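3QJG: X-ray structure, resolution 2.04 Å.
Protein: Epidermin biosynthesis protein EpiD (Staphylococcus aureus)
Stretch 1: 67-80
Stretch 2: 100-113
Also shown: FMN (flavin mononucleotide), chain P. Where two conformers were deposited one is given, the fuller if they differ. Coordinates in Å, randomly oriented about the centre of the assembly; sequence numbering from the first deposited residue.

Stretch 1 (67-80) FLNHVDIANKHDKI
Stretch 2, residues 100-113: NLLLTICHTAFEKL

Residues 70-75 and 101-107 are helical, their axes crossing at -62° with a closest approach of 8.7 Å. Asn 69 caps the first helix, its OD1 accepting from Asp 72 N at 3.0 Å; Asn 100 OD1 likewise accepts from Leu 103 N at 2.8 Å. His 70 lies opposite Ile 105 (CA-CA 4.8 Å). Beyond the helices, stretch 1 turns into an extended strand at 79-80 (Ile 80 phi/psi -126/130), and stretch 2 passes through a 3-10 segment, 110-112, before Leu 113 (-114/132) pairs with Ile 80 in parallel register, CA-CA 4.8 Å. Ile 80 N donates to Lys 112 O at 2.9 Å and 169°, a nearly linear bond.

Between the helices, Ile 105 (chi1 m, chi2 t) packs its CD1 against Ile 73 CG2 at 3.7 Å. Ile 80 (m, t) packs CD1 3.9 Å from Ala 109 CB and CG2 3.6 Å from Leu 113 CD1. Thr 104 (m) sets CG2 over the His 70 ring (p), 3.5 Å from its centroid and 29° off the normal, a CH-pi contact; its OG1 accepts from FMN O3' at 2.8 Å. Lys 112, extended (m, t, t, t), donates NZ to Ala 74 O at 2.8 Å and His 77 O at 2.6 Å, so one ammonium group holds two backbone carbonyls of stretch 1.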

# COMPACT_ATOMS: atom_id res chain seq x y z
N PHE A 67 -8.88 10.26 19.86
CA PHE A 67 -9.87 10.97 20.65
C PHE A 67 -9.74 10.87 22.18
O PHE A 67 -10.64 11.29 22.93
CB PHE A 67 -11.28 10.62 20.16
CG PHE A 67 -11.73 11.47 18.98
CD1 PHE A 67 -12.61 12.52 19.17
CD2 PHE A 67 -11.23 11.24 17.71
CE1 PHE A 67 -13.04 13.33 18.07
CE2 PHE A 67 -11.62 12.03 16.61
CZ PHE A 67 -12.54 13.08 16.79
N LEU A 68 -8.61 10.35 22.65
CA LEU A 68 -8.30 10.39 24.06
C LEU A 68 -8.40 11.79 24.60
O LEU A 68 -7.91 12.74 24.00
CB LEU A 68 -6.89 9.88 24.29
CG LEU A 68 -6.65 8.41 24.04
CD1 LEU A 68 -5.07 8.22 23.94
CD2 LEU A 68 -7.37 7.59 25.11
N ASN A 69 -9.04 11.90 25.75
CA ASN A 69 -9.32 13.18 26.36
C ASN A 69 -8.35 13.54 27.48
O ASN A 69 -8.22 12.82 28.48
CB ASN A 69 -10.75 13.17 26.88
CG ASN A 69 -11.20 14.52 27.29
OD1 ASN A 69 -10.79 15.04 28.34
ND2 ASN A 69 -12.06 15.11 26.48
N HIS A 70 -7.65 14.65 27.25
CA HIS A 70 -6.68 15.20 28.12
C HIS A 70 -7.25 15.58 29.50
O HIS A 70 -6.54 15.50 30.49
CB HIS A 70 -6.09 16.51 27.43
CG HIS A 70 -7.13 17.53 27.09
ND1 HIS A 70 -7.99 17.40 26.01
CD2 HIS A 70 -7.48 18.68 27.70
CE1 HIS A 70 -8.82 18.43 25.99
NE2 HIS A 70 -8.55 19.21 27.01
N VAL A 71 -8.49 16.05 29.59
CA VAL A 71 -9.06 16.38 30.88
C VAL A 71 -9.33 15.09 31.67
O VAL A 71 -8.99 14.98 32.88
CB VAL A 71 -10.37 17.22 30.73
CG1 VAL A 71 -11.03 17.39 32.13
CG2 VAL A 71 -10.07 18.65 30.04
N ASP A 72 -9.90 14.10 31.02
CA ASP A 72 -10.21 12.86 31.75
C ASP A 72 -8.93 12.13 32.24
O ASP A 72 -8.87 11.63 33.33
CB ASP A 72 -10.99 11.94 30.89
CG ASP A 72 -12.40 12.41 30.63
OD1 ASP A 72 -12.87 13.40 31.22
OD2 ASP A 72 -13.05 11.71 29.82
N ILE A 73 -7.91 12.09 31.38
CA ILE A 73 -6.63 11.53 31.73
C ILE A 73 -6.03 12.31 32.89
O ILE A 73 -5.64 11.68 33.85
CB ILE A 73 -5.67 11.44 30.51
CG1 ILE A 73 -6.18 10.40 29.52
CG2 ILE A 73 -4.28 11.06 30.98
CD1 ILE A 73 -5.47 10.37 28.18
N ALA A 74 -5.91 13.64 32.80
CA ALA A 74 -5.32 14.42 33.88
C ALA A 74 -6.03 14.16 35.21
O ALA A 74 -5.36 13.91 36.21
CB ALA A 74 -5.25 15.97 33.55
N ASN A 75 -7.37 14.15 35.21
CA ASN A 75 -8.16 13.99 36.46
C ASN A 75 -8.03 12.64 37.11
O ASN A 75 -8.32 12.49 38.30
CB ASN A 75 -9.66 14.17 36.19
CG ASN A 75 -10.02 15.55 35.76
OD1 ASN A 75 -9.20 16.52 35.84
ND2 ASN A 75 -11.24 15.68 35.27
N LYS A 76 -7.66 11.65 36.32
CA LYS A 76 -7.40 10.30 36.82
C LYS A 76 -6.05 10.23 37.59
O LYS A 76 -5.75 9.25 38.27
CB LYS A 76 -7.37 9.38 35.60
CG LYS A 76 -7.27 7.92 35.88
CD LYS A 76 -7.31 7.17 34.59
CE LYS A 76 -6.53 5.89 34.72
NZ LYS A 76 -7.34 4.79 35.24
N HIS A 77 -5.20 11.26 37.46
CA HIS A 77 -3.89 11.20 38.07
C HIS A 77 -3.63 12.27 39.15
O HIS A 77 -3.96 13.45 39.03
CB HIS A 77 -2.81 11.22 37.01
CG HIS A 77 -2.92 10.12 36.00
ND1 HIS A 77 -3.63 10.26 34.82
CD2 HIS A 77 -2.37 8.89 35.96
CE1 HIS A 77 -3.55 9.14 34.13
NE2 HIS A 77 -2.78 8.30 34.79
N ASP A 78 -3.03 11.82 40.24
CA ASP A 78 -2.68 12.68 41.33
C ASP A 78 -1.38 13.35 41.01
O ASP A 78 -1.18 14.48 41.37
CB ASP A 78 -2.55 11.85 42.57
CG ASP A 78 -3.82 11.11 42.88
OD1 ASP A 78 -4.75 11.75 43.41
OD2 ASP A 78 -3.93 9.93 42.52
N LYS A 79 -0.48 12.64 40.32
CA LYS A 79 0.84 13.21 40.01
C LYS A 79 1.06 12.97 38.55
O LYS A 79 0.70 11.90 38.06
CB LYS A 79 1.97 12.55 40.84
CG LYS A 79 1.80 12.69 42.34
CD LYS A 79 1.78 14.16 42.77
CE LYS A 79 1.65 14.32 44.31
NZ LYS A 79 1.81 15.76 44.67
N ILE A 80 1.60 13.98 37.88
CA ILE A 80 2.03 13.86 36.54
C ILE A 80 3.46 14.30 36.49
O ILE A 80 3.81 15.43 37.00
CB ILE A 80 1.18 14.75 35.56
CG1 ILE A 80 -0.29 14.33 35.73
CG2 ILE A 80 1.71 14.62 34.14
CD1 ILE A 80 -1.32 15.06 34.92
N ASN A 100 0.23 18.13 20.98
CA ASN A 100 -0.03 16.69 21.13
C ASN A 100 -0.71 16.31 22.44
O ASN A 100 -0.90 17.15 23.27
CB ASN A 100 1.24 15.92 20.95
CG ASN A 100 2.31 16.26 21.97
OD1 ASN A 100 2.05 16.41 23.18
ND2 ASN A 100 3.57 16.30 21.49
N LEU A 101 -1.06 15.03 22.63
CA LEU A 101 -1.84 14.68 23.78
C LEU A 101 -1.06 14.92 25.11
O LEU A 101 -1.58 15.45 26.09
CB LEU A 101 -2.31 13.20 23.63
CG LEU A 101 -3.12 12.77 24.82
CD1 LEU A 101 -4.31 13.79 25.05
CD2 LEU A 101 -3.55 11.20 24.60
N LEU A 102 0.21 14.53 25.16
CA LEU A 102 1.03 14.72 26.32
C LEU A 102 1.08 16.16 26.76
O LEU A 102 0.97 16.46 27.96
CB LEU A 102 2.46 14.25 25.99
CG LEU A 102 3.56 14.39 27.03
CD1 LEU A 102 4.68 13.40 26.71
CD2 LEU A 102 4.20 15.82 27.05
N LEU A 103 1.28 17.05 25.81
CA LEU A 103 1.44 18.44 26.14
C LEU A 103 0.14 19.09 26.62
O LEU A 103 0.16 19.99 27.48
CB LEU A 103 1.95 19.23 24.95
CG LEU A 103 3.35 19.00 24.40
CD1 LEU A 103 3.56 19.81 23.10
CD2 LEU A 103 4.36 19.40 25.43
N THR A 104 -0.96 18.68 26.02
CA THR A 104 -2.30 19.10 26.43
C THR A 104 -2.68 18.64 27.85
O THR A 104 -3.32 19.39 28.62
CB THR A 104 -3.38 18.57 25.43
OG1 THR A 104 -3.02 19.00 24.10
CG2 THR A 104 -4.77 19.01 25.78
N ILE A 105 -2.36 17.39 28.17
CA ILE A 105 -2.44 16.89 29.51
C ILE A 105 -1.69 17.75 30.51
O ILE A 105 -2.28 18.12 31.53
CB ILE A 105 -2.00 15.44 29.61
CG1 ILE A 105 -2.93 14.55 28.80
CG2 ILE A 105 -2.11 14.94 31.07
CD1 ILE A 105 -2.37 13.11 28.54
N CYS A 106 -0.46 18.18 30.19
CA CYS A 106 0.36 18.95 31.14
C CYS A 106 -0.15 20.40 31.30
O CYS A 106 -0.15 21.00 32.39
CB CYS A 106 1.87 18.87 30.75
SG CYS A 106 2.53 17.16 30.81
N HIS A 107 -0.62 20.96 30.19
CA HIS A 107 -1.29 22.26 30.19
C HIS A 107 -2.50 22.32 31.14
O HIS A 107 -2.77 23.32 31.75
CB HIS A 107 -1.74 22.57 28.77
CG HIS A 107 -2.25 23.94 28.59
ND1 HIS A 107 -1.43 25.04 28.69
CD2 HIS A 107 -3.49 24.41 28.34
CE1 HIS A 107 -2.14 26.13 28.47
NE2 HIS A 107 -3.40 25.77 28.24
N THR A 108 -3.20 21.22 31.30
CA THR A 108 -4.42 21.16 32.05
C THR A 108 -4.16 20.95 33.58
O THR A 108 -5.09 20.97 34.40
CB THR A 108 -5.27 20.02 31.46
OG1 THR A 108 -5.42 20.24 30.04
CG2 THR A 108 -6.67 19.93 32.13
N ALA A 109 -2.89 20.74 33.96
CA ALA A 109 -2.65 20.15 35.28
C ALA A 109 -1.33 20.58 35.92
O ALA A 109 -0.65 19.77 36.54
CB ALA A 109 -2.71 18.68 35.15
N PHE A 110 -0.97 21.86 35.75
CA PHE A 110 0.26 22.40 36.28
C PHE A 110 0.49 22.13 37.78
O PHE A 110 1.60 21.80 38.18
CB PHE A 110 0.24 23.91 36.12
CG PHE A 110 0.80 24.42 34.86
CD1 PHE A 110 0.84 23.66 33.74
CD2 PHE A 110 1.27 25.77 34.77
CE1 PHE A 110 1.36 24.10 32.58
CE2 PHE A 110 1.78 26.22 33.59
CZ PHE A 110 1.84 25.42 32.50
N GLU A 111 -0.58 22.26 38.56
CA GLU A 111 -0.62 22.00 40.00
C GLU A 111 -0.26 20.54 40.32
O GLU A 111 0.05 20.25 41.48
CB GLU A 111 -1.99 22.38 40.61
CG GLU A 111 -3.10 21.28 40.52
CD GLU A 111 -3.78 21.17 39.13
OE1 GLU A 111 -3.53 22.04 38.24
OE2 GLU A 111 -4.60 20.21 38.93
N LYS A 112 -0.26 19.66 39.31
CA LYS A 112 0.10 18.27 39.56
C LYS A 112 1.41 17.85 38.94
O LYS A 112 1.71 16.67 38.95
CB LYS A 112 -0.96 17.34 38.95
CG LYS A 112 -2.37 17.64 39.30
CD LYS A 112 -3.27 16.60 38.59
CE LYS A 112 -4.59 16.49 39.25
NZ LYS A 112 -5.40 15.60 38.47
N LEU A 113 2.18 18.79 38.40
CA LEU A 113 3.17 18.48 37.42
C LEU A 113 4.59 18.71 37.85
O LEU A 113 4.94 19.79 38.38
CB LEU A 113 2.89 19.30 36.16
CG LEU A 113 3.83 19.14 34.96
CD1 LEU A 113 3.34 17.83 34.33
CD2 LEU A 113 3.71 20.39 34.08
N1 FMN P . -8.69 21.64 23.38
C2 FMN P . -9.14 22.92 23.64
O2 FMN P . -8.37 23.92 23.81
N3 FMN P . -10.51 23.09 23.65
C4 FMN P . -11.39 22.04 23.49
O4 FMN P . -12.60 22.30 23.57
C4A FMN P . -10.91 20.77 23.24
N5 FMN P . -11.75 19.66 23.08
C5A FMN P . -11.24 18.40 22.79
C6 FMN P . -12.07 17.30 22.61
C7 FMN P . -11.55 16.03 22.31
C7M FMN P . -12.45 14.82 22.12
C8 FMN P . -10.16 15.88 22.23
C8M FMN P . -9.50 14.56 21.91
C9 FMN P . -9.33 16.98 22.41
C9A FMN P . -9.86 18.24 22.70
N10 FMN P . -9.02 19.33 22.91
C10 FMN P . -9.54 20.59 23.16
C1' FMN P . -7.57 19.20 22.83
C2' FMN P . -7.02 19.75 21.52
O2' FMN P . -7.55 19.16 20.36
C3' FMN P . -5.53 19.50 21.51
O3' FMN P . -4.85 20.29 22.49
C4' FMN P . -4.95 19.78 20.11
O4' FMN P . -3.57 19.66 20.16
C5' FMN P . -5.28 21.14 19.62
O5' FMN P . -4.64 21.34 18.39
P FMN P . -5.06 22.57 17.45
O1P FMN P . -3.93 22.80 16.36
O2P FMN P . -5.26 23.70 18.34
O3P FMN P . -6.41 22.32 16.87
O HOH W 1 -6.73 17.07 36.70